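Local structure of uncharacterized IolB-like protein (Salmonella typhimurium LT2, 2QJV) at residues 186-191 with 229-234; 158-163 with 239-244. The protein probably acts as a metal-dependent sugar isomerase of the cupin-type KduI/IolB family, related to the enzymes of uronate and inositol breakdown. The protein carries 2 engineered substitutions. All coordinates share one frame; numbering follows the deposited sequence. Where two conformers were deposited one is given.

Contact 1. Residues 186-191 with 229-234; sequences ETYYHR and HPVATI. With NI (nickel (II) ion), chain D; SO4 (sulfate ion), chain J.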
loop_
_atom_site.group_PDB
_atom_site.type_symbol
_atom_site.label_atom_id
_atom_site.label_comp_id
_atom_site.label_asym_id
_atom_site.label_seq_id
_atom_site.Cartn_x
_atom_site.Cartn_y
_atom_site.Cartn_z
ATOM N N GLU A 186 -7.697 6.210 -21.895
ATOM C CA GLU A 186 -9.114 6.512 -21.740
ATOM C C GLU A 186 -9.428 7.130 -20.364
ATOM O O GLU A 186 -8.932 6.702 -19.322
ATOM C CB GLU A 186 -9.992 5.273 -22.001
ATOM C CG GLU A 186 -11.478 5.586 -22.041
ATOM C CD GLU A 186 -12.352 4.469 -22.559
ATOM O OE1 GLU A 186 -11.917 3.299 -22.577
ATOM O OE2 GLU A 186 -13.527 4.741 -22.911
ATOM N N THR A 187 -10.225 8.189 -20.401
ATOM C CA THR A 187 -10.745 8.813 -19.193
ATOM C C THR A 187 -12.275 8.597 -19.147
ATOM O O THR A 187 -12.931 8.500 -20.183
ATOM C CB THR A 187 -10.371 10.333 -19.063
ATOM O OG1 THR A 187 -10.887 11.053 -20.193
ATOM C CG2 THR A 187 -8.818 10.556 -18.873
ATOM N N TYR A 188 -12.799 8.492 -17.925
ATOM C CA TYR A 188 -14.214 8.376 -17.604
ATOM C C TYR A 188 -14.530 9.543 -16.678
ATOM O O TYR A 188 -13.893 9.680 -15.651
ATOM C CB TYR A 188 -14.540 7.094 -16.817
ATOM C CG TYR A 188 -14.707 5.842 -17.652
ATOM C CD1 TYR A 188 -13.635 5.319 -18.346
ATOM C CD2 TYR A 188 -15.938 5.183 -17.753
ATOM C CE1 TYR A 188 -13.766 4.204 -19.124
ATOM C CE2 TYR A 188 -16.073 4.061 -18.543
ATOM C CZ TYR A 188 -14.981 3.578 -19.214
ATOM O OH TYR A 188 -15.128 2.478 -19.977
ATOM N N TYR A 189 -15.514 10.349 -17.037
ATOM C CA TYR A 189 -16.030 11.413 -16.191
ATOM C C TYR A 189 -17.455 10.975 -15.829
ATOM O O TYR A 189 -18.381 11.059 -16.668
ATOM C CB TYR A 189 -15.997 12.768 -16.897
ATOM C CG TYR A 189 -16.662 13.905 -16.131
ATOM C CD1 TYR A 189 -16.171 14.324 -14.871
ATOM C CD2 TYR A 189 -17.715 14.628 -16.692
ATOM C CE1 TYR A 189 -16.766 15.357 -14.175
ATOM C CE2 TYR A 189 -18.316 15.699 -16.003
ATOM C CZ TYR A 189 -17.843 16.056 -14.737
ATOM O OH TYR A 189 -18.427 17.105 -14.081
ATOM N N HIS A 190 -17.644 10.614 -14.555
ATOM C CA HIS A 190 -18.896 10.041 -14.074
ATOM C C HIS A 190 -19.870 11.012 -13.407
ATOM O O HIS A 190 -19.468 11.945 -12.688
ATOM C CB HIS A 190 -18.639 8.932 -13.048
ATOM C CG HIS A 190 -18.075 7.669 -13.629
ATOM N ND1 HIS A 190 -18.873 6.602 -13.993
ATOM C CD2 HIS A 190 -16.797 7.288 -13.860
ATOM C CE1 HIS A 190 -18.100 5.618 -14.429
ATOM N NE2 HIS A 190 -16.834 6.002 -14.342
ATOM N N ARG A 191 -21.146 10.745 -13.657
ATOM C CA ARG A 191 -22.274 11.491 -13.083
ATOM C C ARG A 191 -23.350 10.497 -12.637
ATOM O O ARG A 191 -23.498 9.400 -13.226
ATOM C CB ARG A 191 -22.831 12.521 -14.079
ATOM C CG ARG A 191 -21.800 13.535 -14.590
ATOM C CD ARG A 191 -21.447 14.636 -13.579
ATOM N NE ARG A 191 -22.232 15.832 -13.822
ATOM C CZ ARG A 191 -23.405 16.129 -13.303
ATOM N NH1 ARG A 191 -24.003 15.356 -12.430
ATOM N NH2 ARG A 191 -23.987 17.240 -13.676
ATOM N N HIS A 229 -11.885 -2.569 -18.167
ATOM C CA HIS A 229 -12.391 -1.453 -17.345
ATOM C C HIS A 229 -13.928 -1.356 -17.232
ATOM O O HIS A 229 -14.522 -0.270 -17.455
ATOM C CB HIS A 229 -11.764 -0.134 -17.857
ATOM C CG HIS A 229 -11.704 -0.019 -19.355
ATOM N ND1 HIS A 229 -10.724 -0.636 -20.110
ATOM C CD2 HIS A 229 -12.469 0.666 -20.234
ATOM C CE1 HIS A 229 -10.878 -0.324 -21.374
ATOM N NE2 HIS A 229 -11.932 0.462 -21.479
ATOM N N PRO A 230 -14.573 -2.471 -16.853
ATOM C CA PRO A 230 -16.050 -2.416 -16.727
ATOM C C PRO A 230 -16.581 -1.541 -15.570
ATOM O O PRO A 230 -15.886 -1.339 -14.547
ATOM C CB PRO A 230 -16.440 -3.893 -16.500
ATOM C CG PRO A 230 -15.212 -4.472 -15.850
ATOM C CD PRO A 230 -14.058 -3.806 -16.524
ATOM N N VAL A 231 -17.807 -1.051 -15.771
ATOM C CA VAL A 231 -18.542 -0.240 -14.822
ATOM C C VAL A 231 -19.783 -1.009 -14.328
ATOM O O VAL A 231 -20.682 -1.365 -15.115
ATOM C CB VAL A 231 -18.976 1.090 -15.459
ATOM C CG1 VAL A 231 -19.939 1.874 -14.540
ATOM C CG2 VAL A 231 -17.737 1.931 -15.891
ATOM N N ALA A 232 -19.833 -1.247 -13.022
ATOM C CA ALA A 232 -20.990 -1.881 -12.372
ATOM C C ALA A 232 -21.790 -0.810 -11.619
ATOM O O ALA A 232 -21.302 -0.194 -10.671
ATOM C CB ALA A 232 -20.589 -3.052 -11.438
ATOM N N THR A 233 -23.015 -0.579 -12.062
ATOM C CA THR A 233 -23.898 0.381 -11.414
ATOM C C THR A 233 -24.679 -0.289 -10.251
ATOM O O THR A 233 -24.811 -1.505 -10.167
ATOM C CB THR A 233 -24.882 1.096 -12.434
ATOM O OG1 THR A 233 -25.825 0.164 -12.909
ATOM C CG2 THR A 233 -24.134 1.741 -13.612
ATOM N N ILE A 234 -25.234 0.572 -9.400
ATOM C CA ILE A 234 -25.893 0.265 -8.149
ATOM C C ILE A 234 -27.373 0.638 -8.203
ATOM O O ILE A 234 -27.712 1.741 -8.646
ATOM C CB ILE A 234 -25.148 1.109 -7.019
ATOM C CG1 ILE A 234 -23.678 0.640 -6.889
ATOM C CG2 ILE A 234 -25.833 1.081 -5.695
ATOM C CD1 ILE A 234 -23.493 -0.790 -6.517
HETATM NI NI NI D . -12.578 1.446 -23.311
HETATM S S SO4 J . -25.802 17.632 -9.830
HETATM O O1 SO4 J . -25.705 16.233 -10.294
HETATM O O2 SO4 J . -24.945 17.933 -8.691
HETATM O O3 SO4 J . -27.149 17.867 -9.274
HETATM O O4 SO4 J . -25.580 18.521 -10.979
HETATM O O HOH W 1 -14.550 2.073 -22.583
HETATM O O HOH W 2 -13.385 2.351 -25.131
#
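Glu186 OE1 and His229 NE2 meet at one nickel ion, the carboxylate oxygen at 2.1 Å from the metal and the imidazole nitrogen at 2.2 Å. Both are metal ligands, so the 3.0 Å between OE1 and NE2 is the spacing of two neighbours in a coordination shell and not a hydrogen bond. The two side chains cross at about a right angle, with carboxylate and ring planes 78° apart. Glu186 reaches the metal as an extended chain, CG anti to the backbone N (chi1 -172°). The other ring nitrogen, His229 ND1, is hydrogen-bonded to the carbonyl O of Gly227. Two waters bind the nickel as well, and His171 and His173 supply the remaining two ligands. Water 1 gives a hydrogen to Glu186 OE2, the oxygen that does not ligate, and hydrogen-bonds to Tyr188 OH at 2.7 Å. Tyr188 is therefore a second-shell residue that helps place a metal-bound water, and Ser167 grips the same hydroxyl. That OH lies in the plane of the His229 ring, at its edge, 3.2 Å from CD2. Farther from the metal the contact turns apolar: Val231 CG2 packs obliquely against the Tyr188 ring, 3.8 Å from CE2, and meets the edge of the His190 ring tip to tip, near CE1. His190 is fixed through its nitrogens by Gln201 and Asn239. At the far end of the strand Arg191 NH1 donates to O1 of a sulfate, probably from the crystallisation liquor, which Arg219 and Asn218 also bind, while Arg191 NE forms a salt bridge with Glu104. Three histidines and one glutamate around a divalent metal, carried on the strands and loops of a beta-barrel, are the classic metal site of the cupin fold.

Contact 2. Residues 158-163 with 239-244; sequences VYTNAG and NYYLNV. Engineered in segment 158-163: Ala162 (natural residue Glu).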
loop_
_atom_site.group_PDB
_atom_site.type_symbol
_atom_site.label_atom_id
_atom_site.label_comp_id
_atom_site.label_asym_id
_atom_site.label_seq_id
_atom_site.Cartn_x
_atom_site.Cartn_y
_atom_site.Cartn_z
ATOM N N VAL A 158 -22.013 7.772 -22.510
ATOM C CA VAL A 158 -22.799 6.575 -22.285
ATOM C C VAL A 158 -23.687 6.695 -21.029
ATOM O O VAL A 158 -23.253 7.262 -20.016
ATOM C CB VAL A 158 -21.855 5.333 -22.150
ATOM C CG1 VAL A 158 -22.656 4.023 -21.920
ATOM C CG2 VAL A 158 -20.929 5.213 -23.376
ATOM N N TYR A 159 -24.921 6.188 -21.154
ATOM C CA TYR A 159 -25.923 6.163 -20.096
ATOM C C TYR A 159 -26.191 4.741 -19.713
ATOM O O TYR A 159 -26.612 3.939 -20.534
ATOM C CB TYR A 159 -27.242 6.792 -20.516
ATOM C CG TYR A 159 -27.137 8.224 -20.880
ATOM C CD1 TYR A 159 -26.656 8.611 -22.128
ATOM C CD2 TYR A 159 -27.570 9.197 -20.010
ATOM C CE1 TYR A 159 -26.573 9.937 -22.480
ATOM C CE2 TYR A 159 -27.486 10.522 -20.347
ATOM C CZ TYR A 159 -27.012 10.896 -21.581
ATOM O OH TYR A 159 -26.924 12.228 -21.884
ATOM N N THR A 160 -25.942 4.443 -18.434
ATOM C CA THR A 160 -26.111 3.112 -17.884
ATOM C C THR A 160 -27.145 3.198 -16.760
ATOM O O THR A 160 -26.886 3.757 -15.711
ATOM C CB THR A 160 -24.765 2.498 -17.405
ATOM O OG1 THR A 160 -23.759 2.671 -18.418
ATOM C CG2 THR A 160 -24.930 0.956 -17.053
ATOM N N ASN A 161 -28.299 2.601 -16.975
ATOM C CA ASN A 161 -29.351 2.617 -15.937
ATOM C C ASN A 161 -28.993 1.738 -14.741
ATOM O O ASN A 161 -28.229 0.760 -14.873
ATOM C CB ASN A 161 -30.702 2.297 -16.565
ATOM C CG ASN A 161 -31.149 3.384 -17.540
ATOM O OD1 ASN A 161 -30.601 4.505 -17.576
ATOM N ND2 ASN A 161 -32.143 3.069 -18.311
ATOM N N ALA A 162 -29.465 2.166 -13.565
ATOM C CA ALA A 162 -29.146 1.525 -12.281
ATOM C C ALA A 162 -29.373 0.013 -12.363
ATOM O O ALA A 162 -30.468 -0.432 -12.735
ATOM C CB ALA A 162 -29.965 2.144 -11.140
ATOM N N GLY A 163 -28.313 -0.718 -12.000
ATOM C CA GLY A 163 -28.292 -2.177 -12.036
ATOM C C GLY A 163 -27.355 -2.706 -13.118
ATOM O O GLY A 163 -26.459 -3.550 -12.816
ATOM N N ASN A 239 -26.391 6.094 -13.961
ATOM C CA ASN A 239 -25.040 6.538 -14.272
ATOM C C ASN A 239 -24.944 7.106 -15.702
ATOM O O ASN A 239 -25.720 6.766 -16.593
ATOM C CB ASN A 239 -24.060 5.364 -14.022
ATOM C CG ASN A 239 -22.583 5.644 -14.410
ATOM O OD1 ASN A 239 -22.102 5.011 -15.351
ATOM N ND2 ASN A 239 -21.852 6.545 -13.679
ATOM N N TYR A 240 -24.012 8.031 -15.844
ATOM C CA TYR A 240 -23.616 8.647 -17.061
ATOM C C TYR A 240 -22.097 8.777 -16.990
ATOM O O TYR A 240 -21.539 9.005 -15.911
ATOM C CB TYR A 240 -24.268 10.039 -17.211
ATOM C CG TYR A 240 -23.586 10.976 -18.181
ATOM C CD1 TYR A 240 -22.478 11.737 -17.767
ATOM C CD2 TYR A 240 -24.008 11.104 -19.498
ATOM C CE1 TYR A 240 -21.808 12.572 -18.631
ATOM C CE2 TYR A 240 -23.373 11.990 -20.372
ATOM C CZ TYR A 240 -22.265 12.724 -19.932
ATOM O OH TYR A 240 -21.584 13.606 -20.748
ATOM N N TYR A 241 -21.429 8.593 -18.120
ATOM C CA TYR A 241 -20.026 8.993 -18.232
ATOM C C TYR A 241 -19.658 9.496 -19.615
ATOM O O TYR A 241 -20.212 9.063 -20.626
ATOM C CB TYR A 241 -19.024 7.906 -17.758
ATOM C CG TYR A 241 -19.212 6.521 -18.343
ATOM C CD1 TYR A 241 -18.760 6.209 -19.639
ATOM C CD2 TYR A 241 -19.812 5.509 -17.588
ATOM C CE1 TYR A 241 -18.914 4.949 -20.162
ATOM C CE2 TYR A 241 -19.976 4.248 -18.102
ATOM C CZ TYR A 241 -19.518 3.964 -19.399
ATOM O OH TYR A 241 -19.651 2.693 -19.907
ATOM N N LEU A 242 -18.756 10.488 -19.614
ATOM C CA LEU A 242 -18.165 11.068 -20.795
ATOM C C LEU A 242 -16.742 10.546 -20.871
ATOM O O LEU A 242 -15.976 10.672 -19.894
ATOM C CB LEU A 242 -18.196 12.594 -20.746
ATOM C CG LEU A 242 -17.549 13.401 -21.854
ATOM C CD1 LEU A 242 -18.257 13.204 -23.221
ATOM C CD2 LEU A 242 -17.537 14.898 -21.441
ATOM N N ASN A 243 -16.417 9.909 -21.989
ATOM C CA ASN A 243 -15.089 9.319 -22.248
ATOM C C ASN A 243 -14.321 10.055 -23.307
ATOM O O ASN A 243 -14.889 10.523 -24.306
ATOM C CB ASN A 243 -15.153 7.854 -22.764
ATOM C CG ASN A 243 -15.867 6.870 -21.833
ATOM O OD1 ASN A 243 -16.736 6.116 -22.281
ATOM N ND2 ASN A 243 -15.524 6.868 -20.594
ATOM N N VAL A 244 -13.016 10.164 -23.074
ATOM C CA VAL A 244 -12.047 10.702 -24.028
ATOM C C VAL A 244 -10.994 9.589 -24.255
ATOM O O VAL A 244 -10.516 8.944 -23.292
ATOM C CB VAL A 244 -11.366 12.042 -23.582
ATOM C CG1 VAL A 244 -10.402 12.593 -24.661
ATOM C CG2 VAL A 244 -12.446 13.096 -23.189
HETATM O O HOH W 3 -23.174 5.240 -17.927
HETATM O O HOH W 4 -28.518 6.540 -16.913
#
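Val158 and Tyr241 exchange two backbone hydrogen bonds, N to O in each direction and both 2.9 Å long, as an antiparallel hydrogen-bonded pair. Thr160 and Asn239 form the next such pair, with a different approach to the carbonyl: Thr160 N lies above the plane of the Asn239 carbonyl, 44° out of it. Between them Tyr159 and Tyr240 make a non-hydrogen-bonded pair, where Tyr240 CA lies 3.3 Å from Val158 O in a CA-H...O contact. Water 3 donates to Val158 O and Asn239 OD1 and bonds Thr160 OG1, tying both strands together; OG1 also bonds Ser166, and Asn239 ND2 is hydrogen-bonded to His190 ND1. On this face Val158 CB lies 3.6 Å from Tyr241 CE1. With CG between its own backbone N and carbonyl carbon (chi1 51°), the Tyr241 ring starts off beside Val158; its hydroxyl bonds Ser166 and Ser167. On the other face the edge of Tyr240 points at the face of Tyr159, planes at 66°, with Tyr240 CD2 over that face toward the rim, 3.6 Å from Tyr159 CE2. The Tyr159 hydroxyl bonds the carbonyl O of Pro78, the Tyr240 hydroxyl the carboxylate of Glu157. Strands 154-160 and 238-246, neighbours in an antiparallel sheet of the cupin fold, are thus fixed by directional bonds as well as packing: water, serines and His190 on one face, Pro78 O and Glu157 on the other.

In the fold
Both contacts are buried, with centres 7 Å apart, and contact 1 is nested inside the chain loop closed by contact 2. They share one sheet: strand 181-193 of contact 1 runs beside strand 238-246 of contact 2, joined by backbone bonds such as Tyr189 N to Leu242 O. Contact 2 is regular pairing within that sheet, whereas contact 1 spans from it to strand 231-233 of another sheet and the loop just before it, which carries the ligand His229, without direct hydrogen bonds between its segments. Asn243 of contact 2 borders contact 1: its ND2 bonds the carbonyl O of Thr187, and the side chain packs on Tyr188, about 6 Å from the nickel.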